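Local coordinates for protein leucine aminopeptidase 2 (Saccharomyces cerevisiae, PDB 2XQ0) that acts as a zinc-dependent aminopeptidase that preferentially cleaves di- and tripeptides and also shows low epoxide hydrolase activity in vitro, at residues A[170-175]-A[191-196]; A[41-46]-A[117-122]; A[346-351]-A[464-469]; A[479-484]-A[496-501]. All blocks are in the same frame, centred on the assembly; numbering follows the deposited sequence.

Contact 1: A[170-175]-A[191-196]; sequences SIESPL and TNIYRF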
loop_
_atom_site.group_PDB
_atom_site.type_symbol
_atom_site.label_atom_id
_atom_site.label_comp_id
_atom_site.label_asym_id
_atom_site.label_seq_id
_atom_site.Cartn_x
_atom_site.Cartn_y
_atom_site.Cartn_z
ATOM N N SER A 170 -9.878 -2.332 23.818
ATOM C CA SER A 170 -10.864 -1.364 24.269
ATOM C C SER A 170 -10.282 -0.001 24.032
ATOM O O SER A 170 -9.146 0.272 24.425
ATOM C CB SER A 170 -11.179 -1.533 25.749
ATOM O OG SER A 170 -11.598 -2.855 26.004
ATOM N N ILE A 171 -11.056 0.858 23.379
ATOM C CA ILE A 171 -10.556 2.171 23.026
ATOM C C ILE A 171 -11.549 3.226 23.476
ATOM O O ILE A 171 -12.686 3.258 23.029
ATOM C CB ILE A 171 -10.286 2.296 21.530
ATOM C CG1 ILE A 171 -9.365 1.154 21.081
ATOM C CG2 ILE A 171 -9.652 3.641 21.225
ATOM C CD1 ILE A 171 -9.148 1.077 19.606
ATOM N N GLU A 172 -11.114 4.077 24.389
ATOM C CA GLU A 172 -11.974 5.151 24.871
ATOM C C GLU A 172 -11.705 6.393 24.026
ATOM O O GLU A 172 -10.554 6.740 23.794
ATOM C CB GLU A 172 -11.660 5.420 26.338
ATOM C CG GLU A 172 -12.565 6.456 26.976
ATOM C CD GLU A 172 -12.227 6.681 28.432
ATOM O OE1 GLU A 172 -11.069 6.404 28.821
ATOM O OE2 GLU A 172 -13.118 7.141 29.180
ATOM N N SER A 173 -12.762 7.038 23.553
ATOM C CA SER A 173 -12.637 8.256 22.750
ATOM C C SER A 173 -13.915 9.076 22.854
ATOM O O SER A 173 -14.998 8.513 22.998
ATOM C CB SER A 173 -12.390 7.901 21.279
ATOM O OG SER A 173 -12.196 9.071 20.492
ATOM N N PRO A 174 -13.806 10.412 22.774
ATOM C CA PRO A 174 -15.041 11.205 22.742
ATOM C C PRO A 174 -15.704 11.196 21.372
ATOM O O PRO A 174 -16.738 11.832 21.221
ATOM C CB PRO A 174 -14.564 12.618 23.089
ATOM C CG PRO A 174 -13.134 12.644 22.664
ATOM C CD PRO A 174 -12.600 11.256 22.883
ATOM N N LEU A 175 -15.108 10.503 20.397
ATOM C CA LEU A 175 -15.668 10.369 19.045
ATOM C C LEU A 175 -15.615 8.899 18.605
ATOM O O LEU A 175 -14.830 8.127 19.147
ATOM C CB LEU A 175 -14.874 11.229 18.054
ATOM C CG LEU A 175 -14.939 12.754 18.218
ATOM C CD1 LEU A 175 -13.883 13.459 17.380
ATOM C CD2 LEU A 175 -16.329 13.276 17.858
ATOM N N THR A 191 -22.142 5.042 23.842
ATOM C CA THR A 191 -20.939 4.747 24.617
ATOM C C THR A 191 -19.726 5.522 24.109
ATOM O O THR A 191 -19.693 5.973 22.962
ATOM C CB THR A 191 -20.587 3.241 24.584
ATOM O OG1 THR A 191 -19.552 2.964 25.542
ATOM C CG2 THR A 191 -20.117 2.831 23.189
ATOM N N ASN A 192 -18.731 5.672 24.976
ATOM C CA ASN A 192 -17.449 6.238 24.575
ATOM C C ASN A 192 -16.312 5.224 24.684
ATOM O O ASN A 192 -15.147 5.584 24.565
ATOM C CB ASN A 192 -17.134 7.502 25.373
ATOM C CG ASN A 192 -18.068 8.646 25.033
ATOM O OD1 ASN A 192 -18.753 8.622 24.009
ATOM N ND2 ASN A 192 -18.106 9.655 25.897
ATOM N N ILE A 193 -16.664 3.960 24.907
ATOM C CA ILE A 193 -15.684 2.880 24.984
ATOM C C ILE A 193 -15.985 1.830 23.927
ATOM O O ILE A 193 -16.995 1.136 23.992
ATOM C CB ILE A 193 -15.655 2.224 26.371
ATOM C CG1 ILE A 193 -15.062 3.189 27.395
ATOM C CG2 ILE A 193 -14.834 0.951 26.341
ATOM C CD1 ILE A 193 -14.911 2.601 28.767
ATOM N N TYR A 194 -15.097 1.734 22.946
ATOM C CA TYR A 194 -15.294 0.852 21.811
ATOM C C TYR A 194 -14.455 -0.414 21.986
ATOM O O TYR A 194 -13.228 -0.340 22.084
ATOM C CB TYR A 194 -14.913 1.591 20.522
ATOM C CG TYR A 194 -15.721 2.857 20.345
ATOM C CD1 TYR A 194 -16.825 2.888 19.499
ATOM C CD2 TYR A 194 -15.401 4.014 21.059
ATOM C CE1 TYR A 194 -17.570 4.024 19.348
ATOM C CE2 TYR A 194 -16.144 5.163 20.909
ATOM C CZ TYR A 194 -17.229 5.159 20.058
ATOM O OH TYR A 194 -17.981 6.302 19.916
ATOM N N ARG A 195 -15.122 -1.569 22.030
ATOM C CA ARG A 195 -14.428 -2.849 22.200
ATOM C C ARG A 195 -14.436 -3.649 20.906
ATOM O O ARG A 195 -15.422 -3.614 20.153
ATOM C CB ARG A 195 -15.057 -3.662 23.327
ATOM C CG ARG A 195 -15.066 -2.949 24.668
ATOM C CD ARG A 195 -15.666 -3.843 25.732
ATOM N NE ARG A 195 -15.700 -3.199 27.041
ATOM C CZ ARG A 195 -14.675 -3.177 27.890
ATOM N NH1 ARG A 195 -13.528 -3.759 27.565
ATOM N NH2 ARG A 195 -14.796 -2.574 29.062
ATOM N N PHE A 196 -13.335 -4.358 20.642
ATOM C CA PHE A 196 -13.175 -5.100 19.385
ATOM C C PHE A 196 -12.479 -6.408 19.672
ATOM O O PHE A 196 -11.808 -6.554 20.689
ATOM C CB PHE A 196 -12.289 -4.338 18.387
ATOM C CG PHE A 196 -12.774 -2.966 18.061
ATOM C CD1 PHE A 196 -13.617 -2.751 16.977
ATOM C CD2 PHE A 196 -12.382 -1.881 18.825
ATOM C CE1 PHE A 196 -14.064 -1.491 16.668
ATOM C CE2 PHE A 196 -12.834 -0.606 18.525
ATOM C CZ PHE A 196 -13.670 -0.411 17.438
#
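Tyr194 and Ile171 face each other across two antiparallel strand ends as a hydrogen-bonded pair, with Tyr194 CA 5.1 Å from Ile171 CA. Ile171 N gives its proton to Tyr194 O at 2.8 Å, and Tyr194 N returns a bond to Ile171 O that is almost straight, with 178° at the hydrogen. Both side chains leave on the same side of the sheet. In Tyr194, chi1 (-58°) sets CG beside the backbone N, and chi2 of -100° turns the ring so that Ile171 O lies in its plane at the edge, 3.4 Å from Tyr194 CD2. A broad aromatic suits this place because its C-H edge can lie beside Ile171 O, a carbonyl whose hydrogen bond is already supplied by Tyr194 N. Branched Ile171 covers the same face with methyl groups; its CD1 reaches Phe196 CE2 at 4.2 Å, the two side chains crossing at about a right angle, and Val177 and Phe179 of strand 177-179 also pack on Ile171.

The pairing joins strand 165-172 to strand 193-199 in the large mixed sheet of the M1 N-terminal domain, and on its far side strand 165-172 runs parallel to strand 28-40.

Ser170 belongs to the opposite face, in a non-hydrogen-bonded pair with Arg195. Its small side chain leaves room for the extended arginine, whose NH1 ends 2.6 Å from Ser170 OG; the angle is too poor for a hydrogen bond, so this is a close polar approach. Beyond the regular ladder, Ser173 N still reaches Asn192 O at 3.0 Å, and Ser173 OG turns to Ser211.

Contact 2: A[41-46]-A[117-122]; sequences FEKSAI and QFRTTD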
loop_
_atom_site.group_PDB
_atom_site.type_symbol
_atom_site.label_atom_id
_atom_site.label_comp_id
_atom_site.label_asym_id
_atom_site.label_seq_id
_atom_site.Cartn_x
_atom_site.Cartn_y
_atom_site.Cartn_z
ATOM N N PHE A 41 -7.536 13.885 21.993
ATOM C CA PHE A 41 -7.375 14.905 20.954
ATOM C C PHE A 41 -6.764 16.162 21.543
ATOM O O PHE A 41 -6.017 16.876 20.878
ATOM C CB PHE A 41 -8.720 15.220 20.277
ATOM C CG PHE A 41 -9.308 14.043 19.538
ATOM C CD1 PHE A 41 -8.888 13.736 18.252
ATOM C CD2 PHE A 41 -10.259 13.234 20.138
ATOM C CE1 PHE A 41 -9.410 12.641 17.572
ATOM C CE2 PHE A 41 -10.782 12.137 19.474
ATOM C CZ PHE A 41 -10.360 11.842 18.185
ATOM N N GLU A 42 -7.086 16.421 22.799
ATOM C CA GLU A 42 -6.512 17.550 23.521
ATOM C C GLU A 42 -4.988 17.485 23.527
ATOM O O GLU A 42 -4.317 18.482 23.253
ATOM C CB GLU A 42 -7.032 17.585 24.959
ATOM C CG GLU A 42 -6.578 18.802 25.735
ATOM C CD GLU A 42 -6.637 18.586 27.233
ATOM O OE1 GLU A 42 -6.285 19.521 27.989
ATOM O OE2 GLU A 42 -7.034 17.475 27.652
ATOM N N LYS A 43 -4.439 16.311 23.836
ATOM C CA LYS A 43 -2.997 16.183 23.961
ATOM C C LYS A 43 -2.368 15.605 22.700
ATOM O O LYS A 43 -1.148 15.555 22.580
ATOM C CB LYS A 43 -2.649 15.322 25.175
ATOM C CG LYS A 43 -3.018 15.977 26.495
ATOM C CD LYS A 43 -2.810 15.041 27.672
ATOM C CE LYS A 43 -2.832 15.805 28.995
ATOM N NZ LYS A 43 -4.029 16.686 29.115
ATOM N N SER A 44 -3.210 15.198 21.753
ATOM C CA SER A 44 -2.768 14.397 20.611
ATOM C C SER A 44 -1.884 13.237 21.064
ATOM O O SER A 44 -0.753 13.081 20.602
ATOM C CB SER A 44 -2.045 15.260 19.570
ATOM O OG SER A 44 -2.896 16.282 19.098
ATOM N N ALA A 45 -2.416 12.427 21.970
ATOM C CA ALA A 45 -1.740 11.230 22.433
ATOM C C ALA A 45 -2.720 10.082 22.636
ATOM O O ALA A 45 -3.891 10.281 22.955
ATOM C CB ALA A 45 -0.988 11.508 23.741
ATOM N N ILE A 46 -2.228 8.874 22.428
ATOM C CA ILE A 46 -2.932 7.680 22.845
ATOM C C ILE A 46 -2.150 7.077 24.009
ATOM O O ILE A 46 -0.925 6.969 23.960
ATOM C CB ILE A 46 -3.093 6.709 21.671
ATOM C CG1 ILE A 46 -4.094 7.299 20.664
ATOM C CG2 ILE A 46 -3.605 5.364 22.154
ATOM C CD1 ILE A 46 -4.330 6.429 19.456
ATOM N N GLN A 117 2.331 -0.097 30.750
ATOM C CA GLN A 117 1.619 1.165 30.625
ATOM C C GLN A 117 2.496 2.145 29.890
ATOM O O GLN A 117 3.689 2.252 30.163
ATOM C CB GLN A 117 1.274 1.748 31.992
ATOM C CG GLN A 117 0.253 0.957 32.766
ATOM C CD GLN A 117 0.130 1.453 34.183
ATOM O OE1 GLN A 117 -0.082 2.644 34.417
ATOM N NE2 GLN A 117 0.283 0.548 35.143
ATOM N N PHE A 118 1.897 2.883 28.969
ATOM C CA PHE A 118 2.675 3.779 28.144
ATOM C C PHE A 118 1.775 4.868 27.598
ATOM O O PHE A 118 0.545 4.782 27.708
ATOM C CB PHE A 118 3.286 2.991 26.975
ATOM C CG PHE A 118 2.265 2.509 25.991
ATOM C CD1 PHE A 118 1.546 1.347 26.229
ATOM C CD2 PHE A 118 1.999 3.232 24.847
ATOM C CE1 PHE A 118 0.594 0.915 25.329
ATOM C CE2 PHE A 118 1.053 2.811 23.961
ATOM C CZ PHE A 118 0.339 1.651 24.203
ATOM N N ARG A 119 2.395 5.876 26.991
ATOM C CA ARG A 119 1.679 6.823 26.154
ATOM C C ARG A 119 2.513 7.156 24.913
ATOM O O ARG A 119 3.744 7.074 24.937
ATOM C CB ARG A 119 1.344 8.096 26.941
ATOM C CG ARG A 119 2.561 8.816 27.494
ATOM C CD ARG A 119 2.167 9.986 28.416
ATOM N NE ARG A 119 1.416 10.991 27.671
ATOM C CZ ARG A 119 0.107 11.196 27.789
ATOM N NH1 ARG A 119 -0.610 10.483 28.650
ATOM N NH2 ARG A 119 -0.481 12.137 27.056
ATOM N N THR A 120 1.838 7.521 23.826
ATOM C CA THR A 120 2.528 8.039 22.660
ATOM C C THR A 120 3.084 9.443 22.919
ATOM O O THR A 120 2.668 10.131 23.854
ATOM C CB THR A 120 1.639 8.019 21.399
ATOM O OG1 THR A 120 0.469 8.853 21.584
ATOM C CG2 THR A 120 1.215 6.601 21.098
ATOM N N THR A 121 4.042 9.867 22.105
ATOM C CA THR A 121 4.624 11.193 22.295
ATOM C C THR A 121 4.426 12.058 21.056
ATOM O O THR A 121 3.898 11.598 20.033
ATOM C CB THR A 121 6.138 11.133 22.662
ATOM O OG1 THR A 121 6.909 10.778 21.509
ATOM C CG2 THR A 121 6.402 10.138 23.793
ATOM N N ASP A 122 4.830 13.317 21.162
ATOM C CA ASP A 122 4.765 14.241 20.037
ATOM C C ASP A 122 5.588 13.736 18.842
ATOM O O ASP A 122 5.315 14.103 17.708
ATOM C CB ASP A 122 5.269 15.628 20.450
ATOM C CG ASP A 122 4.438 16.251 21.560
ATOM O OD1 ASP A 122 3.375 15.689 21.902
ATOM O OD2 ASP A 122 4.848 17.307 22.091
HETATM O O HOH W 1 0.839 16.645 24.004
HETATM O O HOH W 2 1.126 11.138 20.134
HETATM O O HOH W 3 1.246 14.910 20.564
#
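Lys43 meets Arg119 through its aliphatic part: CD lies 3.8 Å from Arg119 NH2, the two long chains crossing at about a right angle. A bend at the last torsion (chi4 51°) brings Lys43 NZ to 3.4 Å from Glu42 OE2, a salt bridge to a poorly ordered side chain. Lys43 NZ and Arg119 NH2 remain 6.1 Å apart. Lysine probably suits the place because its methylenes can pack while its charge points away from the arginine.

Ser44 has a left-handed backbone and contributes its carbonyl rather than its side chain. One water accepts from Thr120 OG1 and donates to both Ser44 O and Thr121 O, bridging the segments where direct strand bonding gives out.

Ala45 points its methyl at the other strand, with CB 3.4 Å from Arg119 NH2 and 3.7 Å from Thr120 OG1. A small residue fits here, since Arg119 NH2 and Thr120 OG1 both lie close to this CB.

Ile46 makes the two direct bonds. Its O accepts from Thr120 N at 2.8 Å, a backbone bond. Its N, however, donates to a side chain, Thr120 OG1, at 2.8 Å with 163° at the hydrogen. Thr120 OG1 sits between its own backbone N and carbonyl carbon (chi1 61°), which turns the hydroxyl to that N-H in place of a carbonyl; it accepts from Ile46 N and donates to the water, so two bonds hold it.

Ser44 and Ala45 both face Ser40 in a G1 beta bulge at the end of the hairpin turn that joins strand 28-40 to strand 45-56, just where the latter begins pairing antiparallel with strand 111-120 in the M1 N-terminal sheet.

Contact 3: A[346-351]-A[464-469]; sequences FSALIG and PHFITA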
loop_
_atom_site.group_PDB
_atom_site.type_symbol
_atom_site.label_atom_id
_atom_site.label_comp_id
_atom_site.label_asym_id
_atom_site.label_seq_id
_atom_site.Cartn_x
_atom_site.Cartn_y
_atom_site.Cartn_z
ATOM N N PHE A 346 -3.991 -5.538 -19.627
ATOM C CA PHE A 346 -3.819 -4.080 -19.659
ATOM C C PHE A 346 -3.248 -3.606 -18.322
ATOM O O PHE A 346 -2.341 -2.787 -18.257
ATOM C CB PHE A 346 -5.163 -3.386 -19.939
ATOM C CG PHE A 346 -5.073 -1.880 -19.960
ATOM C CD1 PHE A 346 -4.477 -1.221 -21.027
ATOM C CD2 PHE A 346 -5.556 -1.130 -18.908
ATOM C CE1 PHE A 346 -4.382 0.158 -21.042
ATOM C CE2 PHE A 346 -5.473 0.250 -18.925
ATOM C CZ PHE A 346 -4.884 0.897 -19.986
ATOM N N SER A 347 -3.788 -4.122 -17.235
ATOM C CA SER A 347 -3.292 -3.724 -15.915
ATOM C C SER A 347 -1.797 -4.097 -15.769
ATOM O O SER A 347 -1.006 -3.318 -15.227
ATOM C CB SER A 347 -4.177 -4.359 -14.824
ATOM O OG SER A 347 -3.615 -4.203 -13.536
ATOM N N ALA A 348 -1.399 -5.255 -16.297
ATOM C CA ALA A 348 -0.007 -5.712 -16.196
ATOM C C ALA A 348 0.903 -4.829 -17.025
ATOM O O ALA A 348 2.070 -4.631 -16.689
ATOM C CB ALA A 348 0.119 -7.162 -16.677
ATOM N N LEU A 349 0.367 -4.306 -18.121
ATOM C CA LEU A 349 1.127 -3.453 -19.033
ATOM C C LEU A 349 1.421 -2.128 -18.389
ATOM O O LEU A 349 2.500 -1.581 -18.563
ATOM C CB LEU A 349 0.339 -3.175 -20.313
ATOM C CG LEU A 349 0.287 -4.213 -21.423
ATOM C CD1 LEU A 349 -0.751 -3.782 -22.457
ATOM C CD2 LEU A 349 1.654 -4.389 -22.067
ATOM N N ILE A 350 0.436 -1.580 -17.687
ATOM C CA ILE A 350 0.674 -0.344 -16.956
ATOM C C ILE A 350 1.699 -0.618 -15.851
ATOM O O ILE A 350 2.603 0.172 -15.647
ATOM C CB ILE A 350 -0.606 0.244 -16.330
ATOM C CG1 ILE A 350 -1.716 0.442 -17.373
ATOM C CG2 ILE A 350 -0.283 1.547 -15.598
ATOM C CD1 ILE A 350 -1.285 1.177 -18.602
ATOM N N GLY A 351 1.549 -1.744 -15.153
ATOM C CA GLY A 351 2.489 -2.154 -14.115
ATOM C C GLY A 351 3.915 -2.322 -14.626
ATOM O O GLY A 351 4.883 -1.993 -13.936
ATOM N N PRO A 464 7.207 -10.300 -20.577
ATOM C CA PRO A 464 6.207 -11.237 -21.092
ATOM C C PRO A 464 5.466 -10.678 -22.305
ATOM O O PRO A 464 5.621 -9.506 -22.638
ATOM C CB PRO A 464 5.249 -11.401 -19.914
ATOM C CG PRO A 464 5.389 -10.120 -19.137
ATOM C CD PRO A 464 6.784 -9.613 -19.339
ATOM N N HIS A 465 4.656 -11.509 -22.948
ATOM C CA HIS A 465 3.897 -11.075 -24.116
ATOM C C HIS A 465 2.453 -10.786 -23.739
ATOM O O HIS A 465 1.567 -11.618 -23.944
ATOM C CB HIS A 465 3.960 -12.133 -25.219
ATOM C CG HIS A 465 5.356 -12.465 -25.650
ATOM N ND1 HIS A 465 6.087 -13.487 -25.081
ATOM C CD2 HIS A 465 6.164 -11.897 -26.576
ATOM C CE1 HIS A 465 7.278 -13.545 -25.651
ATOM N NE2 HIS A 465 7.350 -12.589 -26.560
ATOM N N PHE A 466 2.225 -9.598 -23.191
ATOM C CA PHE A 466 0.894 -9.194 -22.762
ATOM C C PHE A 466 -0.027 -8.911 -23.935
ATOM O O PHE A 466 0.394 -8.393 -24.976
ATOM C CB PHE A 466 0.959 -7.968 -21.859
ATOM C CG PHE A 466 1.618 -8.230 -20.543
ATOM C CD1 PHE A 466 1.224 -9.309 -19.768
ATOM C CD2 PHE A 466 2.621 -7.394 -20.076
ATOM C CE1 PHE A 466 1.830 -9.564 -18.559
ATOM C CE2 PHE A 466 3.225 -7.635 -18.866
ATOM C CZ PHE A 466 2.825 -8.728 -18.101
ATOM N N ILE A 467 -1.292 -9.259 -23.763
ATOM C CA ILE A 467 -2.322 -8.884 -24.737
ATOM C C ILE A 467 -2.427 -7.362 -24.710
ATOM O O ILE A 467 -2.678 -6.765 -23.658
ATOM C CB ILE A 467 -3.666 -9.537 -24.377
ATOM C CG1 ILE A 467 -3.542 -11.069 -24.444
ATOM C CG2 ILE A 467 -4.797 -9.006 -25.274
ATOM C CD1 ILE A 467 -4.680 -11.791 -23.749
ATOM N N THR A 468 -2.181 -6.715 -25.845
ATOM C CA THR A 468 -2.114 -5.246 -25.845
ATOM C C THR A 468 -3.369 -4.606 -26.402
ATOM O O THR A 468 -3.402 -3.397 -26.622
ATOM C CB THR A 468 -0.934 -4.720 -26.664
ATOM O OG1 THR A 468 -1.168 -4.980 -28.055
ATOM C CG2 THR A 468 0.372 -5.382 -26.225
ATOM N N ALA A 469 -4.402 -5.416 -26.627
ATOM C CA ALA A 469 -5.649 -4.935 -27.219
ATOM C C ALA A 469 -6.174 -3.602 -26.656
ATOM O O ALA A 469 -6.448 -2.683 -27.416
ATOM C CB ALA A 469 -6.725 -6.002 -27.127
#
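Leu349, on helix 341-360, and Phe466, in an irregular segment, bring their α-carbons to 6.8 Å, and one turn earlier Phe346 and Thr468 stand at 6.5 Å; no hydrogen bond links the two backbones. Side chains do the joining. Ala348 presses its methyl onto one face of the Phe466 ring, a CH-pi contact with CB 3.6 Å from the ring centroid and 21° off the normal. Pro464 CB covers the rim of the opposite face, so the ring lies between the two. Alanine suits this position because a single methyl lets the aromatic plane come close to the helix.

The segment 464-469 leads from helix 451-456 into helix 469-484, consistent with the proline-rich linker between the catalytic and C-terminal helical domains in LTA4 hydrolase relatives. Phe466 also packs on Phe394 of helix 388-403, the helix that carries the active-site Tyr390.

Leu349 uses both branches. CD2 lies 3.7 Å from Phe466 CB, the two side chains sliding past each other in opposite directions, while CD1 follows the linker onward to Ile467 O at 3.7 Å and Thr468 CA at 3.9 Å. The hydroxyl of Thr468 is bonded to Asp472, and Ile467 N to His345 ND1.

Contact 4: A[479-484]-A[496-501]; sequences DKWVEM and SEFNAI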
loop_
_atom_site.group_PDB
_atom_site.type_symbol
_atom_site.label_atom_id
_atom_site.label_comp_id
_atom_site.label_asym_id
_atom_site.label_seq_id
_atom_site.Cartn_x
_atom_site.Cartn_y
_atom_site.Cartn_z
ATOM N N ASP A 479 0.249 8.736 -30.616
ATOM C CA ASP A 479 1.088 8.876 -31.803
ATOM C C ASP A 479 0.500 9.911 -32.778
ATOM O O ASP A 479 1.194 10.819 -33.239
ATOM C CB ASP A 479 1.274 7.517 -32.485
ATOM C CG ASP A 479 1.996 6.509 -31.597
ATOM O OD1 ASP A 479 2.581 6.927 -30.577
ATOM O OD2 ASP A 479 1.986 5.298 -31.919
ATOM N N LYS A 480 -0.790 9.780 -33.070
ATOM C CA LYS A 480 -1.478 10.682 -33.996
ATOM C C LYS A 480 -1.408 12.143 -33.539
ATOM O O LYS A 480 -1.169 13.044 -34.349
ATOM C CB LYS A 480 -2.937 10.255 -34.168
ATOM C CG LYS A 480 -3.694 11.018 -35.251
ATOM C CD LYS A 480 -5.194 10.670 -35.232
ATOM C CE LYS A 480 -5.985 11.514 -36.235
ATOM N NZ LYS A 480 -7.467 11.324 -36.131
ATOM N N TRP A 481 -1.625 12.376 -32.247
ATOM C CA TRP A 481 -1.495 13.713 -31.674
ATOM C C TRP A 481 -0.083 14.241 -31.813
ATOM O O TRP A 481 0.109 15.404 -32.158
ATOM C CB TRP A 481 -1.928 13.752 -30.200
ATOM C CG TRP A 481 -3.360 14.133 -30.058
ATOM C CD1 TRP A 481 -4.427 13.294 -29.885
ATOM C CD2 TRP A 481 -3.897 15.456 -30.144
ATOM N NE1 TRP A 481 -5.597 14.022 -29.824
ATOM C CE2 TRP A 481 -5.295 15.352 -29.986
ATOM C CE3 TRP A 481 -3.331 16.721 -30.340
ATOM C CZ2 TRP A 481 -6.129 16.467 -30.009
ATOM C CZ3 TRP A 481 -4.154 17.818 -30.355
ATOM C CH2 TRP A 481 -5.540 17.688 -30.194
ATOM N N VAL A 482 0.908 13.398 -31.532
ATOM C CA VAL A 482 2.295 13.845 -31.637
ATOM C C VAL A 482 2.611 14.290 -33.058
ATOM O O VAL A 482 3.304 15.288 -33.272
ATOM C CB VAL A 482 3.292 12.756 -31.176
ATOM C CG1 VAL A 482 4.715 13.191 -31.471
ATOM C CG2 VAL A 482 3.137 12.496 -29.682
ATOM N N GLU A 483 2.077 13.553 -34.028
ATOM C CA GLU A 483 2.335 13.819 -35.438
ATOM C C GLU A 483 1.642 15.098 -35.905
ATOM O O GLU A 483 2.259 15.961 -36.524
ATOM C CB GLU A 483 1.849 12.633 -36.284
ATOM C CG GLU A 483 2.604 12.438 -37.601
ATOM C CD GLU A 483 4.025 11.920 -37.393
ATOM O OE1 GLU A 483 4.540 12.007 -36.255
ATOM O OE2 GLU A 483 4.627 11.421 -38.369
ATOM N N MET A 484 0.351 15.203 -35.606
ATOM C CA MET A 484 -0.476 16.305 -36.074
ATOM C C MET A 484 -0.088 17.651 -35.460
ATOM O O MET A 484 -0.352 18.706 -36.038
ATOM C CB MET A 484 -1.950 15.993 -35.820
ATOM C CG MET A 484 -2.461 14.829 -36.654
ATOM S SD MET A 484 -2.215 15.135 -38.419
ATOM C CE MET A 484 -1.975 13.450 -39.011
ATOM N N SER A 496 -10.864 19.533 -37.192
ATOM C CA SER A 496 -11.131 18.722 -38.379
ATOM C C SER A 496 -10.508 17.335 -38.274
ATOM O O SER A 496 -11.058 16.373 -38.796
ATOM C CB SER A 496 -10.651 19.427 -39.645
ATOM O OG SER A 496 -11.417 20.595 -39.880
ATOM N N GLU A 497 -9.370 17.231 -37.594
ATOM C CA GLU A 497 -8.713 15.935 -37.392
ATOM C C GLU A 497 -9.240 15.199 -36.158
ATOM O O GLU A 497 -9.391 13.969 -36.156
ATOM C CB GLU A 497 -7.196 16.123 -37.259
ATOM C CG GLU A 497 -6.404 15.755 -38.500
ATOM C CD GLU A 497 -6.415 14.261 -38.787
ATOM O OE1 GLU A 497 -7.412 13.766 -39.347
ATOM O OE2 GLU A 497 -5.426 13.578 -38.450
ATOM N N PHE A 498 -9.515 15.953 -35.101
ATOM C CA PHE A 498 -9.816 15.353 -33.809
ATOM C C PHE A 498 -11.203 15.735 -33.314
ATOM O O PHE A 498 -11.671 16.835 -33.569
ATOM C CB PHE A 498 -8.786 15.823 -32.775
ATOM C CG PHE A 498 -7.364 15.429 -33.106
ATOM C CD1 PHE A 498 -6.918 14.129 -32.888
ATOM C CD2 PHE A 498 -6.467 16.361 -33.608
ATOM C CE1 PHE A 498 -5.603 13.766 -33.182
ATOM C CE2 PHE A 498 -5.142 16.004 -33.899
ATOM C CZ PHE A 498 -4.714 14.706 -33.685
ATOM N N ASN A 499 -11.861 14.833 -32.602
ATOM C CA ASN A 499 -12.981 15.263 -31.777
ATOM C C ASN A 499 -13.329 14.355 -30.592
ATOM O O ASN A 499 -12.834 13.232 -30.474
ATOM C CB ASN A 499 -14.210 15.626 -32.615
ATOM C CG ASN A 499 -14.741 17.018 -32.284
ATOM O OD1 ASN A 499 -14.185 18.030 -32.727
ATOM N ND2 ASN A 499 -15.811 17.075 -31.494
ATOM N N ALA A 500 -14.175 14.875 -29.712
ATOM C CA ALA A 500 -14.527 14.199 -28.475
ATOM C C ALA A 500 -14.795 12.726 -28.720
ATOM O O ALA A 500 -14.625 11.891 -27.830
ATOM C CB ALA A 500 -15.747 14.865 -27.846
ATOM N N ILE A 501 -15.210 12.415 -29.940
ATOM C CA ILE A 501 -15.544 11.049 -30.316
ATOM C C ILE A 501 -14.399 10.058 -30.090
ATOM O O ILE A 501 -14.637 8.881 -29.791
ATOM C CB ILE A 501 -15.954 10.965 -31.806
ATOM C CG1 ILE A 501 -17.050 11.990 -32.124
ATOM C CG2 ILE A 501 -16.400 9.555 -32.152
ATOM C CD1 ILE A 501 -16.564 13.428 -32.191
#
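Trp481 and Phe498 form an offset stack: the five-membered ring of the indole and the phenyl ring have centroids 3.8 Å apart and planes only 13° from parallel. Phe498 CZ sits over the indole, and Trp481 CE2 lies over the centre of the phenyl face. Large flat side chains suit this spot, because two flat faces can bury each other broadly while the indole N-H still points out in its own plane to a partner.

Two neighbours complete the ring's surroundings. Met484 CB comes in at the phenyl edge, 3.7 Å from Phe498 CZ, and Lys480 runs past the ring with its CD 3.7 Å from Phe498 CE1. Chi1 of -172° sets Lys480 CG anti to the backbone N, and the rest of the chain, extended, carries NZ to Glu497. There Lys480 NZ donates to Glu497 O at 3.3 Å from above the carbonyl plane. A long salt bridge of 3.8 Å joins Lys480 NZ to Glu497 OE2.

Further out, Tyr547 probably helps to position the indole: its hydroxyl satisfies the N-H of Trp481, and its ring also packs on the indole. Leu543 and Ile546 of helix 537-546 pack on Trp481 and Phe498 respectively.

Phe498 is the first residue to leave helical geometry after helix 491-497, and by folding its ring onto helix 469-484 it ties two successive helices together in the all-helical C-terminal part of this LTA4 hydrolase-type M1 peptidase.

How the contacts relate
Contacts 1 and 2 belong to one sheet of the N-terminal domain and touch each other, Phe41 of the turn packing on Ser173, Pro174 and Leu175. Backbone bonding dominates contact 1, whereas contact 2, more buried, lies at the start of one interior strand and near the end of another, completed by a threonine hydroxyl and water. Contacts 3 and 4 lie on the other side of the chain's centre, their own centres about 24 Å apart, and both involve the run from 464 to 484: its linker in contact 3, its helix in contact 4. Contact 3 has no hydrogen bond across its segments and rests on apolar side chains, packing against helix 388-403; contact 4, the more peripheral, adds charged groups around an aromatic stack.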